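Local atomic coordinates of Alpha/beta hydrolase fold protein (Ochrobactrum, PDB entry 4G9E), a protein that acts as an N-acyl homoserine lactonase, probably hydrolysing the lactone ester bond of acyl homoserine signals with an alpha/beta hydrolase fold. Residues A[2-7]-A[19-24]; A[73-78]-A[185-190]; A[100-105]-A[246-251]; A[234-239]-A[263-268]. One frame throughout, in Å; residues are numbered along the deposited sequence.

Contact 1. Residues A[2-7]-A[19-24]; sequences TINYHE and ESEGEG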
# COMPACT_ATOMS: atom_id res chain seq x y z
N THR A 2 -18.00 -14.68 1.56
CA THR A 2 -17.10 -15.42 0.71
C THR A 2 -16.08 -14.47 0.06
O THR A 2 -16.47 -13.50 -0.53
CB THR A 2 -17.95 -16.05 -0.36
OG1 THR A 2 -19.04 -16.78 0.26
CG2 THR A 2 -17.17 -16.98 -1.09
N ILE A 3 -14.81 -14.76 0.21
CA ILE A 3 -13.78 -14.05 -0.53
C ILE A 3 -13.43 -14.88 -1.74
O ILE A 3 -13.13 -16.07 -1.63
CB ILE A 3 -12.51 -13.84 0.31
CG1 ILE A 3 -12.85 -13.06 1.58
CG2 ILE A 3 -11.45 -13.11 -0.51
CD1 ILE A 3 -13.57 -11.75 1.32
N ASN A 4 -13.46 -14.25 -2.91
CA ASN A 4 -13.15 -14.95 -4.15
C ASN A 4 -11.69 -14.76 -4.52
O ASN A 4 -11.22 -13.64 -4.71
CB ASN A 4 -14.08 -14.49 -5.26
CG ASN A 4 -15.50 -14.97 -5.05
OD1 ASN A 4 -15.74 -16.15 -4.78
ND2 ASN A 4 -16.46 -14.06 -5.14
N TYR A 5 -10.98 -15.89 -4.59
CA TYR A 5 -9.57 -15.91 -4.92
C TYR A 5 -9.40 -16.38 -6.35
O TYR A 5 -10.02 -17.36 -6.77
CB TYR A 5 -8.83 -16.86 -3.98
CG TYR A 5 -7.37 -17.05 -4.33
CD1 TYR A 5 -6.39 -16.28 -3.74
CD2 TYR A 5 -6.98 -18.01 -5.26
CE1 TYR A 5 -5.06 -16.44 -4.05
CE2 TYR A 5 -5.65 -18.17 -5.59
CZ TYR A 5 -4.69 -17.39 -4.98
OH TYR A 5 -3.37 -17.55 -5.29
N HIS A 6 -8.56 -15.69 -7.11
CA HIS A 6 -8.23 -16.17 -8.44
C HIS A 6 -6.88 -15.61 -8.88
O HIS A 6 -6.36 -14.70 -8.26
CB HIS A 6 -9.36 -15.87 -9.44
CG HIS A 6 -9.61 -14.41 -9.67
ND1 HIS A 6 -10.12 -13.57 -8.70
CD2 HIS A 6 -9.44 -13.64 -10.77
CE1 HIS A 6 -10.24 -12.35 -9.19
NE2 HIS A 6 -9.84 -12.37 -10.45
N GLU A 7 -6.31 -16.19 -9.93
CA GLU A 7 -4.99 -15.80 -10.38
C GLU A 7 -5.02 -15.27 -11.81
O GLU A 7 -5.77 -15.78 -12.65
CB GLU A 7 -4.01 -16.97 -10.24
CG GLU A 7 -3.81 -17.38 -8.79
CD GLU A 7 -3.13 -18.71 -8.62
OE1 GLU A 7 -2.94 -19.43 -9.62
OE2 GLU A 7 -2.79 -19.04 -7.47
N GLU A 19 -10.92 -10.96 -3.89
CA GLU A 19 -11.99 -9.98 -4.03
C GLU A 19 -13.13 -10.30 -3.08
O GLU A 19 -13.54 -11.46 -2.94
CB GLU A 19 -12.54 -9.94 -5.45
CG GLU A 19 -11.52 -9.57 -6.50
CD GLU A 19 -12.13 -9.44 -7.89
OE1 GLU A 19 -13.17 -8.77 -8.02
OE2 GLU A 19 -11.57 -10.01 -8.84
N SER A 20 -13.66 -9.27 -2.44
CA SER A 20 -14.90 -9.43 -1.70
C SER A 20 -16.09 -9.43 -2.67
O SER A 20 -15.93 -9.14 -3.86
CB SER A 20 -15.06 -8.31 -0.67
OG SER A 20 -15.42 -7.09 -1.31
N GLU A 21 -17.27 -9.75 -2.16
CA GLU A 21 -18.47 -9.79 -2.99
C GLU A 21 -19.31 -8.52 -2.88
O GLU A 21 -20.46 -8.50 -3.29
CB GLU A 21 -19.30 -11.05 -2.68
CG GLU A 21 -18.58 -12.33 -3.09
CD GLU A 21 -19.41 -13.58 -2.87
OE1 GLU A 21 -20.15 -13.64 -1.88
OE2 GLU A 21 -19.30 -14.51 -3.70
N GLY A 22 -18.73 -7.46 -2.34
CA GLY A 22 -19.44 -6.19 -2.26
C GLY A 22 -19.91 -5.69 -3.61
O GLY A 22 -19.20 -5.82 -4.61
N GLU A 23 -21.11 -5.13 -3.63
CA GLU A 23 -21.74 -4.62 -4.85
C GLU A 23 -21.34 -3.19 -5.17
O GLU A 23 -21.61 -2.70 -6.26
CB GLU A 23 -23.26 -4.66 -4.71
CG GLU A 23 -23.87 -6.04 -4.76
CD GLU A 23 -25.38 -5.99 -4.66
OE1 GLU A 23 -25.92 -5.02 -4.08
OE2 GLU A 23 -26.04 -6.92 -5.16
N GLY A 24 -20.73 -2.51 -4.21
CA GLY A 24 -20.43 -1.10 -4.34
C GLY A 24 -19.17 -0.82 -5.12
O GLY A 24 -18.53 -1.72 -5.66
O HOH W 1 -17.39 -10.87 0.36
O HOH W 2 -19.91 -12.79 0.64
O HOH W 3 -15.97 -11.35 -5.80

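Contact 2. Residues A[73-78]-A[185-190]; sequences RSYSME and RRIMFE. With C4L (N-butanoyl-L-homoserine), chain C.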
# COMPACT_ATOMS: atom_id res chain seq x y z
N ARG A 73 12.47 -5.35 -14.16
CA ARG A 73 11.33 -4.55 -14.57
C ARG A 73 10.35 -4.35 -13.43
O ARG A 73 9.80 -3.26 -13.25
CB ARG A 73 10.62 -5.23 -15.73
CG ARG A 73 9.38 -4.50 -16.19
CD ARG A 73 8.55 -5.38 -17.11
NE ARG A 73 7.33 -4.69 -17.52
CZ ARG A 73 6.17 -5.29 -17.74
NH1 ARG A 73 6.07 -6.60 -17.59
NH2 ARG A 73 5.11 -4.58 -18.10
N SER A 74 10.11 -5.41 -12.66
CA SER A 74 8.96 -5.44 -11.75
C SER A 74 9.20 -4.89 -10.35
O SER A 74 8.29 -4.30 -9.76
CB SER A 74 8.43 -6.86 -11.63
OG SER A 74 7.99 -7.35 -12.88
N TYR A 75 10.38 -5.13 -9.81
CA TYR A 75 10.62 -4.88 -8.39
C TYR A 75 11.07 -3.44 -8.16
O TYR A 75 12.25 -3.17 -7.91
CB TYR A 75 11.63 -5.86 -7.83
CG TYR A 75 11.20 -7.31 -7.81
CD1 TYR A 75 9.86 -7.68 -7.75
CD2 TYR A 75 12.15 -8.32 -7.78
CE1 TYR A 75 9.49 -9.02 -7.70
CE2 TYR A 75 11.80 -9.65 -7.72
CZ TYR A 75 10.47 -10.00 -7.67
OH TYR A 75 10.09 -11.32 -7.62
N SER A 76 10.13 -2.52 -8.28
CA SER A 76 10.37 -1.11 -8.01
C SER A 76 9.01 -0.47 -7.79
O SER A 76 7.99 -1.01 -8.22
CB SER A 76 11.08 -0.43 -9.17
OG SER A 76 10.23 -0.32 -10.30
N MET A 77 8.99 0.68 -7.15
CA MET A 77 7.71 1.33 -6.93
C MET A 77 6.95 1.55 -8.24
O MET A 77 5.74 1.30 -8.33
CB MET A 77 7.91 2.62 -6.14
CG MET A 77 8.31 2.35 -4.70
SD MET A 77 9.10 3.76 -3.95
CE MET A 77 9.29 3.16 -2.27
N GLU A 78 7.66 2.00 -9.28
CA GLU A 78 7.03 2.24 -10.57
C GLU A 78 6.69 0.93 -11.29
O GLU A 78 5.67 0.85 -11.97
CB GLU A 78 7.89 3.18 -11.43
CG GLU A 78 9.26 2.64 -11.83
CD GLU A 78 10.39 2.93 -10.83
OE1 GLU A 78 10.14 3.12 -9.62
OE2 GLU A 78 11.54 2.95 -11.28
N ARG A 185 13.18 -6.79 -2.24
CA ARG A 185 13.55 -5.81 -1.24
C ARG A 185 14.76 -5.00 -1.69
O ARG A 185 14.73 -3.77 -1.69
CB ARG A 185 13.85 -6.48 0.10
CG ARG A 185 12.60 -6.97 0.82
CD ARG A 185 12.93 -7.48 2.21
NE ARG A 185 13.67 -8.74 2.18
CZ ARG A 185 13.12 -9.94 2.34
NH1 ARG A 185 11.82 -10.07 2.53
NH2 ARG A 185 13.89 -11.03 2.32
N ARG A 186 15.81 -5.70 -2.09
CA ARG A 186 17.05 -5.03 -2.44
C ARG A 186 16.88 -4.08 -3.62
O ARG A 186 17.29 -2.92 -3.56
CB ARG A 186 18.14 -6.06 -2.76
CG ARG A 186 19.42 -5.42 -3.26
CD ARG A 186 20.55 -6.43 -3.43
NE ARG A 186 20.13 -7.64 -4.13
CZ ARG A 186 20.08 -7.77 -5.46
NH1 ARG A 186 20.41 -6.75 -6.25
NH2 ARG A 186 19.69 -8.92 -5.99
N ILE A 187 16.27 -4.58 -4.69
CA ILE A 187 16.16 -3.80 -5.92
C ILE A 187 15.22 -2.62 -5.73
O ILE A 187 15.53 -1.50 -6.12
CB ILE A 187 15.75 -4.68 -7.11
CG1 ILE A 187 16.81 -5.75 -7.37
CG2 ILE A 187 15.56 -3.84 -8.35
CD1 ILE A 187 16.35 -6.85 -8.29
N MET A 188 14.07 -2.85 -5.11
CA MET A 188 13.13 -1.76 -4.90
C MET A 188 13.76 -0.64 -4.09
O MET A 188 13.61 0.53 -4.43
CB MET A 188 11.85 -2.27 -4.24
CG MET A 188 10.84 -1.19 -3.86
SD MET A 188 11.18 -0.34 -2.30
CE MET A 188 11.10 -1.70 -1.13
N PHE A 189 14.46 -0.99 -3.02
CA PHE A 189 14.97 0.05 -2.13
C PHE A 189 16.08 0.86 -2.79
O PHE A 189 16.15 2.08 -2.63
CB PHE A 189 15.45 -0.56 -0.81
CG PHE A 189 15.79 0.47 0.22
CD1 PHE A 189 14.81 1.09 0.96
CD2 PHE A 189 17.11 0.83 0.43
CE1 PHE A 189 15.13 2.05 1.91
CE2 PHE A 189 17.44 1.78 1.38
CZ PHE A 189 16.46 2.39 2.11
N GLU A 190 16.94 0.17 -3.52
CA GLU A 190 17.99 0.85 -4.27
C GLU A 190 17.41 1.82 -5.30
O GLU A 190 17.86 2.96 -5.42
CB GLU A 190 18.90 -0.16 -4.96
CG GLU A 190 19.86 -0.86 -4.02
CD GLU A 190 20.73 -1.89 -4.72
OE1 GLU A 190 20.44 -2.22 -5.89
OE2 GLU A 190 21.69 -2.37 -4.08
O1 C4L C . 6.00 -1.63 5.32
C4 C4L C . 6.57 -1.24 4.28
O2 C4L C . 6.09 -1.41 3.13
C3 C4L C . 7.91 -0.56 4.38
C2 C4L C . 8.10 0.11 5.74
C1 C4L C . 9.56 0.38 6.06
O3 C4L C . 10.24 -0.86 6.34
N1 C4L C . 8.10 0.46 3.34
C5 C4L C . 8.89 0.28 2.28
O4 C4L C . 9.53 -0.74 2.09
C6 C4L C . 8.98 1.42 1.30
C7 C4L C . 10.44 1.69 0.97
C8 C4L C . 11.23 2.17 2.18
O HOH W 4 11.53 1.53 -6.13

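Contact 3. Residues A[100-105]-A[246-251]; sequences GWSLGG and AGHAPF. With C4L (N-butanoyl-L-homoserine), chain C.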
# COMPACT_ATOMS: atom_id res chain seq x y z
N GLY A 100 -3.18 2.39 -0.30
CA GLY A 100 -1.85 1.81 -0.32
C GLY A 100 -1.22 1.84 1.05
O GLY A 100 -1.14 2.89 1.69
N TRP A 101 -0.77 0.66 1.49
CA TRP A 101 -0.12 0.51 2.78
C TRP A 101 1.40 0.49 2.59
O TRP A 101 1.95 -0.48 2.05
CB TRP A 101 -0.57 -0.79 3.44
CG TRP A 101 0.14 -1.07 4.73
CD1 TRP A 101 0.50 -0.16 5.68
CD2 TRP A 101 0.60 -2.34 5.19
NE1 TRP A 101 1.17 -0.79 6.71
CE2 TRP A 101 1.23 -2.13 6.43
CE3 TRP A 101 0.51 -3.64 4.68
CZ2 TRP A 101 1.78 -3.18 7.17
CZ3 TRP A 101 1.06 -4.67 5.41
CH2 TRP A 101 1.70 -4.44 6.64
N SER A 102 2.05 1.56 3.03
CA SER A 102 3.49 1.66 3.14
C SER A 102 4.12 1.56 1.75
O SER A 102 3.89 2.46 0.95
CB SER A 102 4.02 0.65 4.15
OG SER A 102 5.32 1.04 4.56
N LEU A 103 4.90 0.53 1.42
CA LEU A 103 5.32 0.35 0.03
C LEU A 103 4.12 0.51 -0.91
O LEU A 103 4.22 1.12 -1.97
CB LEU A 103 5.96 -1.02 -0.15
CG LEU A 103 6.24 -1.47 -1.58
CD1 LEU A 103 7.22 -0.53 -2.28
CD2 LEU A 103 6.76 -2.91 -1.61
N GLY A 104 2.97 -0.05 -0.52
CA GLY A 104 1.77 0.07 -1.33
C GLY A 104 1.30 1.50 -1.55
O GLY A 104 0.72 1.82 -2.60
N GLY A 105 1.51 2.37 -0.57
CA GLY A 105 1.23 3.78 -0.72
C GLY A 105 2.15 4.45 -1.74
O GLY A 105 1.70 5.26 -2.54
N ALA A 246 -2.09 2.69 17.71
CA ALA A 246 -1.79 1.95 16.51
C ALA A 246 -0.43 2.38 16.01
O ALA A 246 0.01 3.50 16.28
CB ALA A 246 -2.84 2.20 15.44
N GLY A 247 0.24 1.50 15.28
CA GLY A 247 1.53 1.81 14.70
C GLY A 247 1.49 1.82 13.19
O GLY A 247 0.79 2.63 12.57
N HIS A 248 2.23 0.90 12.58
CA HIS A 248 2.39 0.88 11.13
C HIS A 248 1.18 0.33 10.38
O HIS A 248 1.07 0.56 9.18
CB HIS A 248 3.61 0.04 10.77
CG HIS A 248 4.10 0.21 9.37
ND1 HIS A 248 4.34 1.44 8.79
CD2 HIS A 248 4.45 -0.72 8.44
CE1 HIS A 248 4.81 1.26 7.56
NE2 HIS A 248 4.89 -0.04 7.33
N ALA A 249 0.31 -0.42 11.05
CA ALA A 249 -0.74 -1.15 10.36
C ALA A 249 -2.10 -0.93 11.03
O ALA A 249 -2.73 -1.88 11.50
CB ALA A 249 -0.42 -2.63 10.31
N PRO A 250 -2.58 0.33 11.06
CA PRO A 250 -3.82 0.60 11.80
C PRO A 250 -5.04 -0.16 11.27
O PRO A 250 -5.98 -0.36 12.02
CB PRO A 250 -4.00 2.11 11.66
CG PRO A 250 -3.14 2.49 10.46
CD PRO A 250 -1.97 1.56 10.54
N PHE A 251 -5.02 -0.55 10.00
CA PHE A 251 -6.13 -1.31 9.42
C PHE A 251 -6.33 -2.67 10.09
O PHE A 251 -7.42 -3.23 10.02
CB PHE A 251 -5.92 -1.47 7.91
CG PHE A 251 -4.64 -2.18 7.58
CD1 PHE A 251 -4.60 -3.56 7.56
CD2 PHE A 251 -3.46 -1.47 7.35
CE1 PHE A 251 -3.42 -4.23 7.31
CE2 PHE A 251 -2.28 -2.14 7.12
CZ PHE A 251 -2.26 -3.52 7.09
O1 C4L C . 6.00 -1.63 5.32
C4 C4L C . 6.57 -1.24 4.28
O2 C4L C . 6.09 -1.41 3.13
C3 C4L C . 7.91 -0.56 4.38
C2 C4L C . 8.10 0.11 5.74
C1 C4L C . 9.56 0.38 6.06
O3 C4L C . 10.24 -0.86 6.34
N1 C4L C . 8.10 0.46 3.34
C5 C4L C . 8.89 0.28 2.28
O4 C4L C . 9.53 -0.74 2.09
C6 C4L C . 8.98 1.42 1.30
C7 C4L C . 10.44 1.69 0.97
C8 C4L C . 11.23 2.17 2.18

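Contact 4. Residues A[234-239]-A[263-268]; sequences NLWEGK and ARFIRD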
# COMPACT_ATOMS: atom_id res chain seq x y z
N ASN A 234 -4.66 18.13 -2.98
CA ASN A 234 -6.04 18.01 -2.54
C ASN A 234 -6.10 17.04 -1.37
O ASN A 234 -6.48 15.87 -1.53
CB ASN A 234 -6.89 17.52 -3.70
CG ASN A 234 -8.36 17.44 -3.37
OD1 ASN A 234 -8.81 17.89 -2.32
ND2 ASN A 234 -9.13 16.84 -4.28
N LEU A 235 -5.70 17.52 -0.20
CA LEU A 235 -5.62 16.69 1.00
C LEU A 235 -7.02 16.49 1.58
O LEU A 235 -7.70 17.45 1.96
CB LEU A 235 -4.71 17.35 2.03
CG LEU A 235 -4.49 16.58 3.33
CD1 LEU A 235 -3.90 15.20 3.06
CD2 LEU A 235 -3.58 17.39 4.26
N TRP A 236 -7.44 15.23 1.65
CA TRP A 236 -8.78 14.90 2.12
C TRP A 236 -9.00 15.37 3.55
O TRP A 236 -8.23 15.03 4.46
CB TRP A 236 -8.99 13.40 2.00
CG TRP A 236 -10.32 12.91 2.49
CD1 TRP A 236 -11.54 13.13 1.92
CD2 TRP A 236 -10.55 12.08 3.64
NE1 TRP A 236 -12.52 12.49 2.66
CE2 TRP A 236 -11.93 11.84 3.71
CE3 TRP A 236 -9.71 11.53 4.61
CZ2 TRP A 236 -12.50 11.06 4.72
CZ3 TRP A 236 -10.27 10.75 5.60
CH2 TRP A 236 -11.65 10.53 5.65
N GLU A 237 -10.06 16.15 3.74
CA GLU A 237 -10.42 16.75 5.03
C GLU A 237 -9.38 17.74 5.56
O GLU A 237 -9.43 18.16 6.71
CB GLU A 237 -10.82 15.68 6.06
CG GLU A 237 -12.11 14.97 5.67
CD GLU A 237 -12.66 14.04 6.73
OE1 GLU A 237 -11.93 13.69 7.68
OE2 GLU A 237 -13.84 13.64 6.58
N GLY A 238 -8.44 18.11 4.70
CA GLY A 238 -7.54 19.22 4.96
C GLY A 238 -6.46 18.98 5.99
O GLY A 238 -5.80 19.91 6.44
N LYS A 239 -6.32 17.74 6.42
CA LYS A 239 -5.28 17.41 7.38
C LYS A 239 -4.85 15.95 7.24
O LYS A 239 -5.54 15.18 6.64
CB LYS A 239 -5.73 17.70 8.82
CG LYS A 239 -6.79 16.75 9.27
CD LYS A 239 -7.24 17.14 10.71
CE LYS A 239 -6.07 17.00 11.70
NZ LYS A 239 -5.75 18.10 12.72
N ALA A 263 -14.02 4.07 5.09
CA ALA A 263 -15.40 4.11 4.60
C ALA A 263 -15.82 5.53 4.22
O ALA A 263 -16.48 5.73 3.19
CB ALA A 263 -16.35 3.54 5.64
N ARG A 264 -15.46 6.50 5.05
CA ARG A 264 -15.84 7.88 4.78
C ARG A 264 -15.16 8.37 3.51
O ARG A 264 -15.77 9.04 2.68
CB ARG A 264 -15.54 8.78 5.97
CG ARG A 264 -16.16 10.16 5.85
CD ARG A 264 -16.11 10.91 7.16
NE ARG A 264 -14.77 11.29 7.61
CZ ARG A 264 -14.16 10.80 8.69
NH1 ARG A 264 -12.97 11.25 9.04
NH2 ARG A 264 -14.74 9.86 9.43
N PHE A 265 -13.89 8.02 3.34
CA PHE A 265 -13.14 8.40 2.16
C PHE A 265 -13.75 7.78 0.90
O PHE A 265 -13.94 8.46 -0.11
CB PHE A 265 -11.68 7.99 2.31
CG PHE A 265 -10.80 8.46 1.20
CD1 PHE A 265 -10.68 9.81 0.92
CD2 PHE A 265 -10.07 7.55 0.43
CE1 PHE A 265 -9.85 10.25 -0.11
CE2 PHE A 265 -9.25 7.99 -0.60
CZ PHE A 265 -9.13 9.34 -0.85
N ILE A 266 -14.07 6.49 0.94
CA ILE A 266 -14.69 5.85 -0.21
C ILE A 266 -16.02 6.52 -0.55
O ILE A 266 -16.28 6.85 -1.71
CB ILE A 266 -14.89 4.34 -0.01
CG1 ILE A 266 -13.55 3.62 0.16
CG2 ILE A 266 -15.66 3.75 -1.19
CD1 ILE A 266 -13.70 2.20 0.69
N ARG A 267 -16.86 6.74 0.46
CA ARG A 267 -18.14 7.40 0.24
C ARG A 267 -17.91 8.77 -0.41
O ARG A 267 -18.57 9.13 -1.38
CB ARG A 267 -18.90 7.54 1.57
CG ARG A 267 -20.34 8.00 1.45
CD ARG A 267 -20.51 9.51 1.29
NE ARG A 267 -19.75 10.31 2.24
CZ ARG A 267 -20.15 10.63 3.47
NH1 ARG A 267 -19.35 11.37 4.23
NH2 ARG A 267 -21.33 10.22 3.95
N ASP A 268 -16.97 9.54 0.13
CA ASP A 268 -16.70 10.87 -0.37
C ASP A 268 -16.23 10.85 -1.83
O ASP A 268 -16.58 11.72 -2.61
CB ASP A 268 -15.67 11.60 0.48
CG ASP A 268 -16.18 12.01 1.85
OD1 ASP A 268 -17.40 11.87 2.14
OD2 ASP A 268 -15.34 12.51 2.61
O HOH W 5 -15.76 14.02 4.80

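Contact 1. Residues A[2-7]-A[19-24]
Glu-21 has CG anti to its carbonyl carbon (chi1 -66°), with an extended chain beyond it. Asn-4 has CG in the same position (chi1 -70°), and the two side chains cross at about a right angle. They meet at the open end of the beta hairpin formed by strands 4-10 and 13-19, on the edge of the central sheet. Asn-4 ND2 donates to Glu-21 OE2 at 3.2 Å. That oxygen is met on its anti side, with the nitrogen 22° out of the carboxylate plane. Beside this bond, Asn-4 and Glu-19 form an antiparallel hydrogen-bonded pair. Asn-4 N gives to Glu-19 O and Glu-19 N gives to Asn-4 O, both at 2.8 Å. Ile-3 packs with its two branches: CG2 lies 3.6 Å from Glu-19 O, and CD1 reaches Ser-20 CA at 4.0 Å. The carboxylate of Glu-19 has a salt-bridge partner in Arg-53. Ser-20 OG is hydrogen-bonded to the backbone of Gly-49 and Val-54, which ties the loop to helix 47-51 and to strand 52-57, the neighbour of 13-19 in the sheet. Waters bridge the two segments. One accepts a hydrogen bond from Glu-21 N and donates one to Thr-2 O at 2.9 Å. Another accepts from Asn-4 ND2 at 2.8 Å and donates to Ser-20 O.

Contact 2. Residues A[73-78]-A[185-190]
Met-77 and Met-188 line the pocket of N-butanoyl-L-homoserine, one from the start of helix 77-91, the other from helix 182-194. Met-77 CE touches Met-188 SD at 4.0 Å and ligand C7 at 3.7 Å. The Met-188 chain is bent; its chi3 of -61° places CE 3.7 Å from ligand O4, while SD lies 3.9 Å from C7. An alanine at Met-188 would probably leave the ligand's butanoyl chain and Met-77 CE without this neighbour and open a gap in the pocket wall. Phe-189 adds its ring edge, with CE1 3.9 Å from ligand C8. Helix 182-194 belongs to the helical insertion between strands 120-124 and 211-216, the usual place of the cap in an alpha/beta hydrolase fold. Behind the methionines, Tyr-75 is the centre of an inverse gamma turn, and Ser-76 is the N-cap of helix 77-91, its OG bonded to Gly-79 N. The turn brings Tyr-75 O to 3.4 Å from Ile-187 CG2, and the two CB atoms of Tyr-75 and Ile-187 pack together. The phenol OH of Tyr-75 is bonded to Asp-181 and Ala-68. A water accepts from Met-77 N at 2.9 Å and donates to Met-188 O.

Contact 3. Residues A[100-105]-A[246-251]
Ser-102 and His-248 converge on the carboxylate of N-butanoyl-L-homoserine. Ser-102 sits on a turn that fits the GxSxG nucleophile elbow of alpha/beta hydrolases, with a strained positive phi of 64°. Its OG lies 2.6 Å from ligand C4 and 3.0 Å from His-248 NE2, at the edge of the imidazole. His-248 NE2 donates to ligand O1 at 2.8 Å. Leu-103 N donates to ligand O2 at 2.8 Å, an arrangement consistent with an oxyanion hole. In the next shell, His-248 ND1 is bonded to Glu-219, as in a Ser-His-Glu triad, and Ser-102 OG to Gly-125 O. Trp-101 then holds the histidine loop. Its NE1 donates to His-248 O at 2.8 Å, from above the carbonyl plane. Phe-251 has CG between its backbone N and carbonyl carbon (chi1 59°), and its ring turns an edge to the face of the Trp-101 five-membered ring. This is an edge-to-face pair with planes at 73°, in which Phe-251 CE2 comes to 3.5 Å from Trp-101 CD2. An alanine at Trp-101 would probably leave His-248 O without this donor, open a gap beside Phe-251 and let the histidine loop shift. CZ2 of Trp-101 also meets CB of Ala-249 at 3.9 Å.

Contact 4. Residues A[234-239]-A[263-268]
Glu-237 and Arg-264 form a side-on, two-nitrogen salt bridge. Arg-264 NE donates to Glu-237 OE2 at 2.7 Å, and Arg-264 NH1 to Glu-237 OE1 at 3.0 Å. Carboxylate and guanidinium are nearly coplanar, 8° apart, and both oxygens are met on the syn side. The bend of the Arg-264 chain at chi3 (68°) places NE for this grip. Next to it, Trp-236 NE1 donates to Asp-268 OD2 at 2.8 Å, in the indole plane and onto the anti lone pair. Asp-268 OD1 takes two bonds from Arg-267, the one from NE at 2.8 Å. A water donates a hydrogen bond to Glu-237 OE2 and another to Asp-268 OD2, and probably eases the repulsion between these like charges. The indole is held from both faces. Phe-265 turns its edge to one face in an edge-to-face pair, with its CD1 3.5 Å from Trp-236 CG. Phe-265 CB makes a CH-pi contact over the indole six-membered ring. On the opposite face, Glu-237 CG lies over the ring centre. Together these contacts join the loop before strand 241-243 to helix 255-270. Trp-236 and Phe-265 both rest on Ala-212 of strand 211-216, and Ile-266 of the helix packs on Trp-52 of strand 52-57.

Overall arrangement
Along the chain, contact 1 closes first. Contacts 2 and 3 then alternate their segments, and so do contacts 3 and 4. Contact 3 lies nearest the chain centre, its own centre about 7 Å from it. Contacts 1 and 3 reach the same mixed sheet, one at the edge strand 4-10, the other at the end of strand 97-101, their centres about 22 Å apart. Contacts 2 and 3 touch through Leu-103, which packs on Met-77 and Met-188, and both meet the bound N-butanoyl-L-homoserine. One forms the pocket wall, the other the probable catalytic end. The centres of contacts 4 and 2 are about 29 Å apart, on opposite sides of the chain's centre. Contact 4 does not touch contact 3, but their helices 255-270 and 250-253 are consecutive.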